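Local coordinates for hypothetical protein, similar to alpha-acetolactate decarboxylase (Staphylococcus aureus subsp. aureus, PDB 1XV2), which probably decarboxylates alpha-acetolactate to acetoin, using a bound zinc ion, at residues L8-T13 / E206-H211; G12-L17 / V74-I79; F121-V126 / E148-D153; L93-V98 / L191-D196. One frame throughout, in Å; residues are numbered along the deposited sequence.

Contact 1. Residues L8-T13 / E206-H211; sequences LYQHGT and ETFQQH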
loop_
_atom_site.group_PDB
_atom_site.type_symbol
_atom_site.label_atom_id
_atom_site.label_comp_id
_atom_site.label_asym_id
_atom_site.label_seq_id
_atom_site.Cartn_x
_atom_site.Cartn_y
_atom_site.Cartn_z
ATOM N N LEU A 8 -0.636 -9.930 -5.084
ATOM C CA LEU A 8 -0.155 -9.015 -6.109
ATOM C C LEU A 8 1.150 -8.443 -5.573
ATOM O O LEU A 8 1.177 -7.863 -4.492
ATOM C CB LEU A 8 -1.157 -7.884 -6.346
ATOM C CG LEU A 8 -0.654 -6.727 -7.215
ATOM C CD1 LEU A 8 -0.097 -7.264 -8.518
ATOM C CD2 LEU A 8 -1.792 -5.757 -7.484
ATOM N N TYR A 9 2.226 -8.612 -6.328
ATOM C CA TYR A 9 3.533 -8.114 -5.914
ATOM C C TYR A 9 3.900 -6.828 -6.636
ATOM O O TYR A 9 3.791 -6.734 -7.857
ATOM C CB TYR A 9 4.611 -9.160 -6.199
ATOM C CG TYR A 9 6.002 -8.744 -5.768
ATOM C CD1 TYR A 9 6.428 -8.924 -4.449
ATOM C CD2 TYR A 9 6.899 -8.190 -6.683
ATOM C CE1 TYR A 9 7.719 -8.566 -4.053
ATOM C CE2 TYR A 9 8.191 -7.827 -6.299
ATOM C CZ TYR A 9 8.593 -8.023 -4.984
ATOM O OH TYR A 9 9.875 -7.691 -4.605
ATOM N N GLN A 10 4.346 -5.834 -5.880
ATOM C CA GLN A 10 4.743 -4.578 -6.485
ATOM C C GLN A 10 6.095 -4.118 -5.954
ATOM O O GLN A 10 6.339 -4.116 -4.745
ATOM C CB GLN A 10 3.678 -3.499 -6.244
ATOM C CG GLN A 10 3.963 -2.183 -6.960
ATOM C CD GLN A 10 2.751 -1.260 -7.035
ATOM O OE1 GLN A 10 1.897 -1.403 -7.912
ATOM N NE2 GLN A 10 2.673 -0.311 -6.111
ATOM N N HIS A 11 6.981 -3.758 -6.872
ATOM C CA HIS A 11 8.300 -3.267 -6.504
ATOM C C HIS A 11 8.289 -1.777 -6.798
ATOM O O HIS A 11 8.130 -1.367 -7.949
ATOM C CB HIS A 11 9.397 -3.945 -7.327
ATOM C CG HIS A 11 10.759 -3.369 -7.089
ATOM N ND1 HIS A 11 11.490 -3.630 -5.950
ATOM C CD2 HIS A 11 11.491 -2.489 -7.813
ATOM C CE1 HIS A 11 12.612 -2.933 -5.982
ATOM N NE2 HIS A 11 12.636 -2.232 -7.101
ATOM N N GLY A 12 8.457 -0.969 -5.757
ATOM C CA GLY A 12 8.429 0.469 -5.946
ATOM C C GLY A 12 6.985 0.883 -6.122
ATOM O O GLY A 12 6.085 0.040 -6.045
ATOM N N THR A 13 6.748 2.169 -6.363
ATOM C CA THR A 13 5.385 2.666 -6.533
ATOM C C THR A 13 5.271 3.627 -7.713
ATOM O O THR A 13 6.270 4.152 -8.200
ATOM C CB THR A 13 4.900 3.390 -5.261
ATOM O OG1 THR A 13 5.735 4.527 -5.015
ATOM C CG2 THR A 13 4.971 2.466 -4.058
ATOM N N GLU A 206 -6.217 -10.971 -2.474
ATOM C CA GLU A 206 -6.518 -10.903 -1.053
ATOM C C GLU A 206 -5.346 -10.219 -0.352
ATOM O O GLU A 206 -5.505 -9.607 0.704
ATOM C CB GLU A 206 -6.703 -12.319 -0.496
ATOM C CG GLU A 206 -7.206 -12.384 0.938
ATOM C CD GLU A 206 -7.299 -13.810 1.453
ATOM O OE1 GLU A 206 -7.716 -14.697 0.678
ATOM O OE2 GLU A 206 -6.966 -14.047 2.633
ATOM N N THR A 207 -4.167 -10.324 -0.958
ATOM C CA THR A 207 -2.961 -9.727 -0.399
ATOM C C THR A 207 -2.167 -8.914 -1.417
ATOM O O THR A 207 -1.974 -9.336 -2.556
ATOM C CB THR A 207 -2.023 -10.800 0.177
ATOM O OG1 THR A 207 -2.709 -11.534 1.196
ATOM C CG2 THR A 207 -0.773 -10.152 0.776
ATOM N N PHE A 208 -1.714 -7.745 -0.976
ATOM C CA PHE A 208 -0.920 -6.829 -1.785
ATOM C C PHE A 208 0.447 -6.755 -1.114
ATOM O O PHE A 208 0.559 -6.292 0.020
ATOM C CB PHE A 208 -1.576 -5.447 -1.790
ATOM C CG PHE A 208 -0.773 -4.386 -2.486
ATOM C CD1 PHE A 208 -0.560 -4.440 -3.857
ATOM C CD2 PHE A 208 -0.246 -3.318 -1.767
ATOM C CE1 PHE A 208 0.168 -3.439 -4.503
ATOM C CE2 PHE A 208 0.481 -2.315 -2.406
ATOM C CZ PHE A 208 0.688 -2.376 -3.774
ATOM N N GLN A 209 1.480 -7.217 -1.808
ATOM C CA GLN A 209 2.833 -7.206 -1.254
ATOM C C GLN A 209 3.690 -6.105 -1.875
ATOM O O GLN A 209 4.106 -6.205 -3.031
ATOM C CB GLN A 209 3.490 -8.570 -1.477
ATOM C CG GLN A 209 4.845 -8.739 -0.814
ATOM C CD GLN A 209 5.387 -10.144 -0.977
ATOM O OE1 GLN A 209 4.674 -11.115 -0.753
ATOM N NE2 GLN A 209 6.655 -10.258 -1.360
ATOM N N GLN A 210 3.949 -5.057 -1.098
ATOM C CA GLN A 210 4.740 -3.916 -1.563
ATOM C C GLN A 210 6.199 -4.019 -1.128
ATOM O O GLN A 210 6.493 -4.095 0.064
ATOM C CB GLN A 210 4.143 -2.609 -1.029
ATOM C CG GLN A 210 4.934 -1.360 -1.404
ATOM C CD GLN A 210 4.893 -1.063 -2.890
ATOM O OE1 GLN A 210 3.854 -0.678 -3.429
ATOM N NE2 GLN A 210 6.024 -1.244 -3.564
ATOM N N HIS A 211 7.107 -4.002 -2.099
ATOM C CA HIS A 211 8.534 -4.102 -1.817
ATOM C C HIS A 211 9.227 -2.775 -2.094
ATOM O O HIS A 211 8.931 -2.103 -3.083
ATOM C CB HIS A 211 9.152 -5.218 -2.663
ATOM C CG HIS A 211 10.614 -5.428 -2.419
ATOM N ND1 HIS A 211 11.581 -5.064 -3.332
ATOM C CD2 HIS A 211 11.274 -5.966 -1.366
ATOM C CE1 HIS A 211 12.774 -5.369 -2.853
ATOM N NE2 HIS A 211 12.615 -5.918 -1.660
#

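Contact 2. Residues G12-L17 / V74-I79; sequences GTLGTL and VPYASI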
loop_
_atom_site.group_PDB
_atom_site.type_symbol
_atom_site.label_atom_id
_atom_site.label_comp_id
_atom_site.label_asym_id
_atom_site.label_seq_id
_atom_site.Cartn_x
_atom_site.Cartn_y
_atom_site.Cartn_z
ATOM N N GLY A 12 8.457 -0.969 -5.757
ATOM C CA GLY A 12 8.429 0.469 -5.946
ATOM C C GLY A 12 6.985 0.883 -6.122
ATOM O O GLY A 12 6.085 0.040 -6.045
ATOM N N THR A 13 6.748 2.169 -6.363
ATOM C CA THR A 13 5.385 2.666 -6.533
ATOM C C THR A 13 5.271 3.627 -7.713
ATOM O O THR A 13 6.270 4.152 -8.200
ATOM C CB THR A 13 4.900 3.390 -5.261
ATOM O OG1 THR A 13 5.735 4.527 -5.015
ATOM C CG2 THR A 13 4.971 2.466 -4.058
ATOM N N LEU A 14 4.047 3.856 -8.170
ATOM C CA LEU A 14 3.821 4.757 -9.292
ATOM C C LEU A 14 4.084 6.208 -8.905
ATOM O O LEU A 14 4.669 6.965 -9.672
ATOM C CB LEU A 14 2.388 4.613 -9.805
ATOM C CG LEU A 14 2.004 5.528 -10.971
ATOM C CD1 LEU A 14 2.946 5.293 -12.138
ATOM C CD2 LEU A 14 0.565 5.260 -11.371
ATOM N N GLY A 15 3.657 6.585 -7.706
ATOM C CA GLY A 15 3.854 7.947 -7.246
ATOM C C GLY A 15 5.313 8.356 -7.122
ATOM O O GLY A 15 5.669 9.483 -7.452
ATOM N N THR A 16 6.154 7.449 -6.635
ATOM C CA THR A 16 7.576 7.728 -6.474
ATOM C C THR A 16 8.271 7.733 -7.837
ATOM O O THR A 16 9.240 8.464 -8.045
ATOM C CB THR A 16 8.251 6.685 -5.546
ATOM O OG1 THR A 16 7.719 6.811 -4.220
ATOM C CG2 THR A 16 9.757 6.896 -5.503
ATOM N N LEU A 17 7.783 6.912 -8.761
ATOM C CA LEU A 17 8.359 6.879 -10.100
ATOM C C LEU A 17 8.051 8.243 -10.721
ATOM O O LEU A 17 8.939 8.907 -11.251
ATOM C CB LEU A 17 7.721 5.768 -10.945
ATOM C CG LEU A 17 8.388 5.483 -12.298
ATOM C CD1 LEU A 17 9.670 4.695 -12.067
ATOM C CD2 LEU A 17 7.440 4.694 -13.202
ATOM N N VAL A 74 14.754 -2.558 -13.044
ATOM C CA VAL A 74 13.477 -1.850 -13.132
ATOM C C VAL A 74 13.265 -0.963 -11.905
ATOM O O VAL A 74 13.630 -1.330 -10.792
ATOM C CB VAL A 74 12.294 -2.844 -13.234
ATOM C CG1 VAL A 74 12.483 -3.750 -14.438
ATOM C CG2 VAL A 74 12.191 -3.671 -11.965
ATOM N N PRO A 75 12.679 0.228 -12.101
ATOM C CA PRO A 75 12.418 1.168 -11.006
ATOM C C PRO A 75 11.013 0.999 -10.429
ATOM O O PRO A 75 10.738 1.430 -9.308
ATOM C CB PRO A 75 12.597 2.516 -11.681
ATOM C CG PRO A 75 11.975 2.267 -13.016
ATOM C CD PRO A 75 12.514 0.896 -13.405
ATOM N N TYR A 76 10.135 0.371 -11.211
ATOM C CA TYR A 76 8.749 0.133 -10.815
ATOM C C TYR A 76 8.154 -1.039 -11.588
ATOM O O TYR A 76 8.194 -1.067 -12.815
ATOM C CB TYR A 76 7.900 1.384 -11.060
ATOM C CG TYR A 76 6.434 1.201 -10.715
ATOM C CD1 TYR A 76 6.051 0.620 -9.507
ATOM C CD2 TYR A 76 5.433 1.620 -11.589
ATOM C CE1 TYR A 76 4.709 0.458 -9.177
ATOM C CE2 TYR A 76 4.084 1.466 -11.268
ATOM C CZ TYR A 76 3.731 0.883 -10.061
ATOM O OH TYR A 76 2.402 0.720 -9.733
ATOM N N ALA A 77 7.591 -2.000 -10.867
ATOM C CA ALA A 77 7.007 -3.178 -11.496
ATOM C C ALA A 77 5.882 -3.792 -10.670
ATOM O O ALA A 77 5.896 -3.727 -9.445
ATOM C CB ALA A 77 8.092 -4.224 -11.728
ATOM N N SER A 78 4.913 -4.386 -11.361
ATOM C CA SER A 78 3.785 -5.056 -10.723
ATOM C C SER A 78 3.695 -6.427 -11.378
ATOM O O SER A 78 3.691 -6.525 -12.608
ATOM C CB SER A 78 2.488 -4.282 -10.965
ATOM O OG SER A 78 2.572 -2.972 -10.431
ATOM N N ILE A 79 3.627 -7.484 -10.574
ATOM C CA ILE A 79 3.568 -8.831 -11.133
ATOM C C ILE A 79 2.781 -9.805 -10.259
ATOM O O ILE A 79 2.577 -9.570 -9.072
ATOM C CB ILE A 79 4.993 -9.385 -11.349
ATOM C CG1 ILE A 79 4.976 -10.486 -12.408
ATOM C CG2 ILE A 79 5.543 -9.934 -10.034
ATOM C CD1 ILE A 79 6.364 -10.934 -12.848
#

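Contact 3. Residues F121-V126 / E148-D153; sequences FKHMHV and EEKRQD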
loop_
_atom_site.group_PDB
_atom_site.type_symbol
_atom_site.label_atom_id
_atom_site.label_comp_id
_atom_site.label_asym_id
_atom_site.label_seq_id
_atom_site.Cartn_x
_atom_site.Cartn_y
_atom_site.Cartn_z
ATOM N N PHE A 121 -8.090 -7.526 -31.743
ATOM C CA PHE A 121 -8.493 -6.168 -31.408
ATOM C C PHE A 121 -8.693 -5.358 -32.668
ATOM O O PHE A 121 -7.792 -5.271 -33.505
ATOM C CB PHE A 121 -7.424 -5.505 -30.543
ATOM C CG PHE A 121 -7.253 -6.154 -29.205
ATOM C CD1 PHE A 121 -8.017 -5.745 -28.116
ATOM C CD2 PHE A 121 -6.354 -7.204 -29.041
ATOM C CE1 PHE A 121 -7.888 -6.373 -26.876
ATOM C CE2 PHE A 121 -6.219 -7.838 -27.804
ATOM C CZ PHE A 121 -6.988 -7.422 -26.721
ATOM N N LYS A 122 -9.878 -4.770 -32.806
ATOM C CA LYS A 122 -10.189 -3.956 -33.972
ATOM C C LYS A 122 -9.275 -2.745 -33.979
ATOM O O LYS A 122 -8.815 -2.305 -35.030
ATOM C CB LYS A 122 -11.645 -3.487 -33.928
ATOM C CG LYS A 122 -12.645 -4.606 -33.756
ATOM C CD LYS A 122 -14.073 -4.105 -33.914
ATOM C CE LYS A 122 -14.332 -3.641 -35.339
ATOM N NZ LYS A 122 -15.764 -3.288 -35.561
ATOM N N HIS A 123 -9.013 -2.212 -32.791
ATOM C CA HIS A 123 -8.159 -1.043 -32.649
ATOM C C HIS A 123 -7.278 -1.163 -31.405
ATOM O O HIS A 123 -7.722 -1.640 -30.366
ATOM C CB HIS A 123 -9.031 0.214 -32.560
ATOM C CG HIS A 123 -8.259 1.479 -32.345
ATOM N ND1 HIS A 123 -7.273 1.909 -33.208
ATOM C CD2 HIS A 123 -8.342 2.418 -31.372
ATOM C CE1 HIS A 123 -6.784 3.058 -32.776
ATOM N NE2 HIS A 123 -7.416 3.389 -31.665
HETATM N N MSE A 124 -6.025 -0.744 -31.523
HETATM C CA MSE A 124 -5.092 -0.783 -30.402
HETATM C C MSE A 124 -4.266 0.493 -30.460
HETATM O O MSE A 124 -3.740 0.854 -31.511
HETATM C CB MSE A 124 -4.187 -2.025 -30.494
HETATM C CG MSE A 124 -3.177 -2.177 -29.355
HETATM SE SE MSE A 124 -3.921 -2.170 -27.566
HETATM C CE MSE A 124 -4.892 -3.841 -27.613
ATOM N N HIS A 125 -4.172 1.179 -29.326
ATOM C CA HIS A 125 -3.432 2.431 -29.228
ATOM C C HIS A 125 -2.538 2.391 -27.990
ATOM O O HIS A 125 -3.031 2.321 -26.869
ATOM C CB HIS A 125 -4.428 3.596 -29.132
ATOM C CG HIS A 125 -3.789 4.946 -29.027
ATOM N ND1 HIS A 125 -4.524 6.110 -28.969
ATOM C CD2 HIS A 125 -2.489 5.319 -28.961
ATOM C CE1 HIS A 125 -3.706 7.143 -28.872
ATOM N NE2 HIS A 125 -2.466 6.690 -28.865
ATOM N N VAL A 126 -1.224 2.435 -28.196
ATOM C CA VAL A 126 -0.280 2.395 -27.082
ATOM C C VAL A 126 0.775 3.486 -27.171
ATOM O O VAL A 126 0.919 4.155 -28.198
ATOM C CB VAL A 126 0.498 1.052 -27.032
ATOM C CG1 VAL A 126 -0.461 -0.123 -26.992
ATOM C CG2 VAL A 126 1.426 0.943 -28.236
ATOM N N GLU A 148 3.575 7.358 -29.818
ATOM C CA GLU A 148 2.373 6.542 -29.736
ATOM C C GLU A 148 2.187 5.830 -31.067
ATOM O O GLU A 148 2.432 6.405 -32.126
ATOM C CB GLU A 148 1.156 7.421 -29.421
ATOM C CG GLU A 148 1.111 7.935 -27.975
ATOM C CD GLU A 148 0.029 8.990 -27.743
ATOM O OE1 GLU A 148 -1.066 8.868 -28.334
ATOM O OE2 GLU A 148 0.271 9.935 -26.958
ATOM N N GLU A 149 1.772 4.571 -31.009
ATOM C CA GLU A 149 1.570 3.786 -32.215
ATOM C C GLU A 149 0.226 3.072 -32.130
ATOM O O GLU A 149 -0.140 2.526 -31.084
ATOM C CB GLU A 149 2.697 2.760 -32.382
ATOM C CG GLU A 149 3.181 2.590 -33.823
ATOM C CD GLU A 149 4.146 1.421 -33.992
ATOM O OE1 GLU A 149 5.114 1.321 -33.204
ATOM O OE2 GLU A 149 3.939 0.602 -34.916
ATOM N N LYS A 150 -0.504 3.085 -33.239
ATOM C CA LYS A 150 -1.810 2.448 -33.309
ATOM C C LYS A 150 -1.805 1.329 -34.338
ATOM O O LYS A 150 -1.067 1.382 -35.321
ATOM C CB LYS A 150 -2.875 3.475 -33.698
ATOM C CG LYS A 150 -2.881 4.732 -32.842
ATOM C CD LYS A 150 -3.951 5.705 -33.313
ATOM C CE LYS A 150 -3.854 7.037 -32.583
ATOM N NZ LYS A 150 -4.813 8.033 -33.144
ATOM N N ARG A 151 -2.633 0.318 -34.104
ATOM C CA ARG A 151 -2.753 -0.806 -35.023
ATOM C C ARG A 151 -4.230 -1.153 -35.155
ATOM O O ARG A 151 -5.051 -0.707 -34.353
ATOM C CB ARG A 151 -1.974 -2.020 -34.504
ATOM C CG ARG A 151 -0.464 -1.834 -34.468
ATOM C CD ARG A 151 0.110 -1.618 -35.862
ATOM N NE ARG A 151 1.567 -1.507 -35.825
ATOM C CZ ARG A 151 2.400 -2.528 -35.639
ATOM N NH1 ARG A 151 1.929 -3.762 -35.476
ATOM N NH2 ARG A 151 3.709 -2.313 -35.595
ATOM N N GLN A 152 -4.564 -1.948 -36.166
ATOM C CA GLN A 152 -5.949 -2.351 -36.402
ATOM C C GLN A 152 -6.020 -3.847 -36.691
ATOM O O GLN A 152 -5.155 -4.397 -37.376
ATOM C CB GLN A 152 -6.525 -1.582 -37.596
ATOM C CG GLN A 152 -6.422 -0.072 -37.482
ATOM C CD GLN A 152 -6.813 0.638 -38.769
ATOM O OE1 GLN A 152 -6.783 1.868 -38.849
ATOM N NE2 GLN A 152 -7.179 -0.137 -39.785
ATOM N N ASP A 153 -7.052 -4.500 -36.170
ATOM C CA ASP A 153 -7.243 -5.930 -36.392
ATOM C C ASP A 153 -5.959 -6.688 -36.087
ATOM O O ASP A 153 -5.416 -7.393 -36.938
ATOM C CB ASP A 153 -7.665 -6.170 -37.842
ATOM C CG ASP A 153 -8.880 -5.345 -38.231
ATOM O OD1 ASP A 153 -9.947 -5.522 -37.603
ATOM O OD2 ASP A 153 -8.761 -4.515 -39.161
#

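Contact 4. Residues L93-V98 / L191-D196; sequences LSQDDV and LDFEVD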
loop_
_atom_site.group_PDB
_atom_site.type_symbol
_atom_site.label_atom_id
_atom_site.label_comp_id
_atom_site.label_asym_id
_atom_site.label_seq_id
_atom_site.Cartn_x
_atom_site.Cartn_y
_atom_site.Cartn_z
ATOM N N LEU A 93 -16.570 -4.310 -28.713
ATOM C CA LEU A 93 -16.789 -3.347 -27.633
ATOM C C LEU A 93 -15.630 -2.364 -27.485
ATOM O O LEU A 93 -14.474 -2.685 -27.784
ATOM C CB LEU A 93 -16.992 -4.070 -26.299
ATOM C CG LEU A 93 -18.206 -4.987 -26.141
ATOM C CD1 LEU A 93 -18.196 -5.586 -24.741
ATOM C CD2 LEU A 93 -19.495 -4.201 -26.380
ATOM N N SER A 94 -15.958 -1.166 -27.011
ATOM C CA SER A 94 -14.980 -0.107 -26.798
ATOM C C SER A 94 -14.215 -0.359 -25.506
ATOM O O SER A 94 -14.607 -1.208 -24.707
ATOM C CB SER A 94 -15.691 1.240 -26.694
ATOM O OG SER A 94 -16.558 1.249 -25.574
ATOM N N GLN A 95 -13.134 0.388 -25.301
ATOM C CA GLN A 95 -12.345 0.238 -24.089
ATOM C C GLN A 95 -13.220 0.493 -22.858
ATOM O O GLN A 95 -13.239 -0.314 -21.927
ATOM C CB GLN A 95 -11.148 1.198 -24.106
ATOM C CG GLN A 95 -10.530 1.425 -22.737
ATOM C CD GLN A 95 -9.173 2.105 -22.802
ATOM O OE1 GLN A 95 -8.150 1.455 -23.017
ATOM N NE2 GLN A 95 -9.161 3.420 -22.620
ATOM N N ASP A 96 -13.952 1.604 -22.862
ATOM C CA ASP A 96 -14.830 1.938 -21.738
ATOM C C ASP A 96 -15.819 0.820 -21.424
ATOM O O ASP A 96 -16.047 0.490 -20.257
ATOM C CB ASP A 96 -15.632 3.212 -22.020
ATOM C CG ASP A 96 -14.772 4.453 -22.055
ATOM O OD1 ASP A 96 -13.745 4.491 -21.349
ATOM O OD2 ASP A 96 -15.139 5.402 -22.781
ATOM N N ASP A 97 -16.416 0.253 -22.468
ATOM C CA ASP A 97 -17.393 -0.818 -22.295
ATOM C C ASP A 97 -16.742 -2.102 -21.796
ATOM O O ASP A 97 -17.370 -2.884 -21.080
ATOM C CB ASP A 97 -18.137 -1.083 -23.608
ATOM C CG ASP A 97 -19.114 0.026 -23.959
ATOM O OD1 ASP A 97 -19.301 0.942 -23.127
ATOM O OD2 ASP A 97 -19.704 -0.022 -25.060
ATOM N N VAL A 98 -15.486 -2.316 -22.182
ATOM C CA VAL A 98 -14.754 -3.501 -21.752
ATOM C C VAL A 98 -14.420 -3.354 -20.277
ATOM O O VAL A 98 -14.546 -4.306 -19.514
ATOM C CB VAL A 98 -13.443 -3.697 -22.555
ATOM C CG1 VAL A 98 -12.569 -4.761 -21.888
ATOM C CG2 VAL A 98 -13.770 -4.122 -23.977
ATOM N N LEU A 191 -3.391 2.969 -24.193
ATOM C CA LEU A 191 -4.067 4.249 -23.988
ATOM C C LEU A 191 -5.522 4.106 -24.408
ATOM O O LEU A 191 -6.403 4.777 -23.878
ATOM C CB LEU A 191 -3.415 5.350 -24.831
ATOM C CG LEU A 191 -1.979 5.751 -24.497
ATOM C CD1 LEU A 191 -1.523 6.847 -25.456
ATOM C CD2 LEU A 191 -1.906 6.233 -23.054
ATOM N N ASP A 192 -5.764 3.223 -25.370
ATOM C CA ASP A 192 -7.112 2.993 -25.868
ATOM C C ASP A 192 -7.125 1.729 -26.720
ATOM O O ASP A 192 -6.083 1.308 -27.236
ATOM C CB ASP A 192 -7.568 4.208 -26.688
ATOM C CG ASP A 192 -9.009 4.105 -27.159
ATOM O OD1 ASP A 192 -9.835 3.468 -26.471
ATOM O OD2 ASP A 192 -9.321 4.687 -28.219
ATOM N N PHE A 193 -8.300 1.116 -26.850
ATOM C CA PHE A 193 -8.436 -0.091 -27.653
ATOM C C PHE A 193 -9.895 -0.459 -27.893
ATOM O O PHE A 193 -10.802 0.028 -27.214
ATOM C CB PHE A 193 -7.714 -1.266 -26.976
ATOM C CG PHE A 193 -8.384 -1.753 -25.725
ATOM C CD1 PHE A 193 -9.252 -2.842 -25.761
ATOM C CD2 PHE A 193 -8.165 -1.114 -24.509
ATOM C CE1 PHE A 193 -9.889 -3.286 -24.604
ATOM C CE2 PHE A 193 -8.799 -1.550 -23.347
ATOM C CZ PHE A 193 -9.664 -2.638 -23.394
ATOM N N GLU A 194 -10.105 -1.318 -28.883
ATOM C CA GLU A 194 -11.435 -1.798 -29.221
ATOM C C GLU A 194 -11.310 -3.290 -29.502
ATOM O O GLU A 194 -10.565 -3.699 -30.394
ATOM C CB GLU A 194 -11.972 -1.066 -30.453
ATOM C CG GLU A 194 -13.294 -1.615 -30.969
ATOM C CD GLU A 194 -13.911 -0.740 -32.049
ATOM O OE1 GLU A 194 -13.218 -0.454 -33.051
ATOM O OE2 GLU A 194 -15.088 -0.341 -31.896
ATOM N N VAL A 195 -12.026 -4.103 -28.734
ATOM C CA VAL A 195 -11.967 -5.546 -28.917
ATOM C C VAL A 195 -12.843 -6.034 -30.065
ATOM O O VAL A 195 -13.929 -5.505 -30.301
ATOM C CB VAL A 195 -12.399 -6.293 -27.638
ATOM C CG1 VAL A 195 -11.453 -5.956 -26.495
ATOM C CG2 VAL A 195 -13.838 -5.922 -27.278
ATOM N N ASP A 196 -12.349 -7.028 -30.797
ATOM C CA ASP A 196 -13.116 -7.616 -31.885
ATOM C C ASP A 196 -13.709 -8.873 -31.271
ATOM O O ASP A 196 -14.921 -8.996 -31.108
ATOM C CB ASP A 196 -12.215 -8.003 -33.060
ATOM C CG ASP A 196 -13.004 -8.561 -34.237
ATOM O OD1 ASP A 196 -13.940 -9.356 -34.010
ATOM O OD2 ASP A 196 -12.688 -8.211 -35.390
HETATM O O HOH W 1 -12.396 2.913 -27.211
#

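Contact 1. Residues L8-T13 / E206-H211
Two parallel strands, 8-11 and 207-211, form one margin of the mixed sheet, and the second carries that sheet on into the other subunit by antiparallel pairing. Their backbone bonds are nearly straight, from Leu8 N to Thr207 O (2.9 Å) up to Gly12 N on His211 O at 179°. The register sets Gln10 beside Gln210 and His11 beside His211, each with CG anti to its backbone N. His11 and His211 meet rim to rim, ND1 to ND1 at 3.0 Å, planes 31° apart; one of the two nitrogens must be protonated to donate. His11 NE2 is held by Thr25 and His211 NE2 by Glu206 of the second subunit, so the pair runs from Thr25 to that subunit. On the other face Gln210 bends at chi2 (67°), which brings its amide to Gly12 and Gln10: NE2 donates to Gly12 O (2.8 Å) from above the carbonyl plane and to the O of His211, the next residue. Gln210 OE1 receives Gln10 NE2 on a lone pair at 3.0 Å; that nitrogen also serves Val170 O. An amide, donor and acceptor at once, suits this buried spot. Gln10 NE2 also sits at the Phe208 ring edge, 3.7 Å from CZ.

Contact 2. Residues G12-L17 / V74-I79
The Tyr76 ring lies against the turn that leads into helix 14-18. With CG anti to the backbone N (chi1 178°), one face receives the peptide of Thr13 and Leu14, as a flat aromatic can: Leu14 N stands 3.5 Å from CZ, displaced toward the rim, and Gly12 O comes to the ring edge 3.4 Å from CE1. One turn on, Leu17 points at the other segment and presses CD1 against Pro75 CG at 3.5 Å, a tight carbon contact, while also touching Tyr76 CB. Tyr76 lies just ahead of strand 77-80, the neighbour of strand 7-11 in the mixed sheet. Thr13 is the helix N-cap: its OG1, at chi1 62°, accepts from Thr16 N at 3.4 Å, a weak cap on the first turn, alongside the backbone bond Leu17 N to Thr13 O. Gly12 has a positive phi (76°), and a side chain there would run into Pro75 O; glycine meets both demands. Further out, Tyr76 OH makes a weak hydrogen bond to Gln10 OE1, which Ser78 OG also binds, and the Tyr76 side chain is about 7 Å from the zinc.

Contact 3. Residues F121-V126 / E148-D153
Strands 123-126 and 148-151 run antiparallel at 170°, their axes 4.7 Å apart, with Met124-Arg151 and Val126-Glu149 as the hydrogen-bonded pairs; Val126 N to Glu149 O is nearly straight at 177°. Between them His125 faces Lys150 in a non-hydrogen-bonded pair, and here the side chains meet. His125 has CG anti to the backbone N, and its NE2 donates almost within the ring plane to Glu148 OE1 at 2.6 Å, a very short bond that reaches the carboxylate oxygen from above its plane. Such a bond would favour a positively charged imidazole. Glu148 OE2 is in turn held by Gln146. Lys150 runs extended beside the same ring and lays CE over its face, 3.8 Å from the centroid, a CH-pi contact made by the aliphatic part of a long, exposed side chain. Its CD also meets the His123 ring at the edge, 3.9 Å from CE1. On the other face Arg151 NH2 forms a salt bridge with Glu149 OE2 (3.0 Å). Met124, a selenomethionine, lays CE over a face of the Phe121 ring, and both side chains rest on Ile154 and Ile158 of strand 154-163. Strand 187-195 pairs with the far side of strand 120-127, where Lys122 and His123 form a classic bulge opposite Glu194.

Contact 4. Residues L93-V98 / L191-D196
Phe193 holds CG in the crowded position between its backbone N and carbonyl carbon (chi1 70°), while Gln95 carries CG anti to its N (chi1 162°) and then runs extended, so the two side chains cross at about a right angle. Gln95 CB lies over one ring face, 4.0 Å from the centroid, a CH-pi contact. Beyond it OE1 comes 3.0 Å from Phe193 CD2, and NE2 reaches Leu191 O in a weak hydrogen bond of 3.3 Å. Here strand 86-94 of the antiparallel sheet passes directly into helix 95-105: Leu93 and Val195 form a hydrogen-bonded pair, Val195 N donating to Leu93 O at 3.0 Å, and Ser94 is the helix N-cap, its OG accepting from Asp97 N. One turn in, Val98 points toward the strand, with CG1 at the edge of the Phe193 ring and CG2 tip to tip with Val195 CG2 at 3.8 Å; short, branched valines can meet here while strand and helix stay close. A water accepts from Gln95 N and donates to Asp192 OD1 (2.7 Å), linking the first turn of the helix to the strand.

In the fold
From the N terminus, strand 7-11 opens contact 1, which closes last, with strand 207-211, nearly two hundred residues on. Contact 2 starts from the same stretch, sharing Gly12 and Thr13 with it, and is closed early by 74-79, before contact 3 or 4 opens; strands 7-11 and 77-80 are neighbours, so both contacts build one region of the mixed sheet, at the side that meets the second subunit. Segment 93-98 then opens contact 4, and contact 3 (121-126 with 148-153) is nested within its loop. Contacts 3 and 4 are both nested inside the loop of contact 1. They touch through strands 120-127 and 187-195 of the antiparallel sheet, across the chain's centre from contacts 1 and 2.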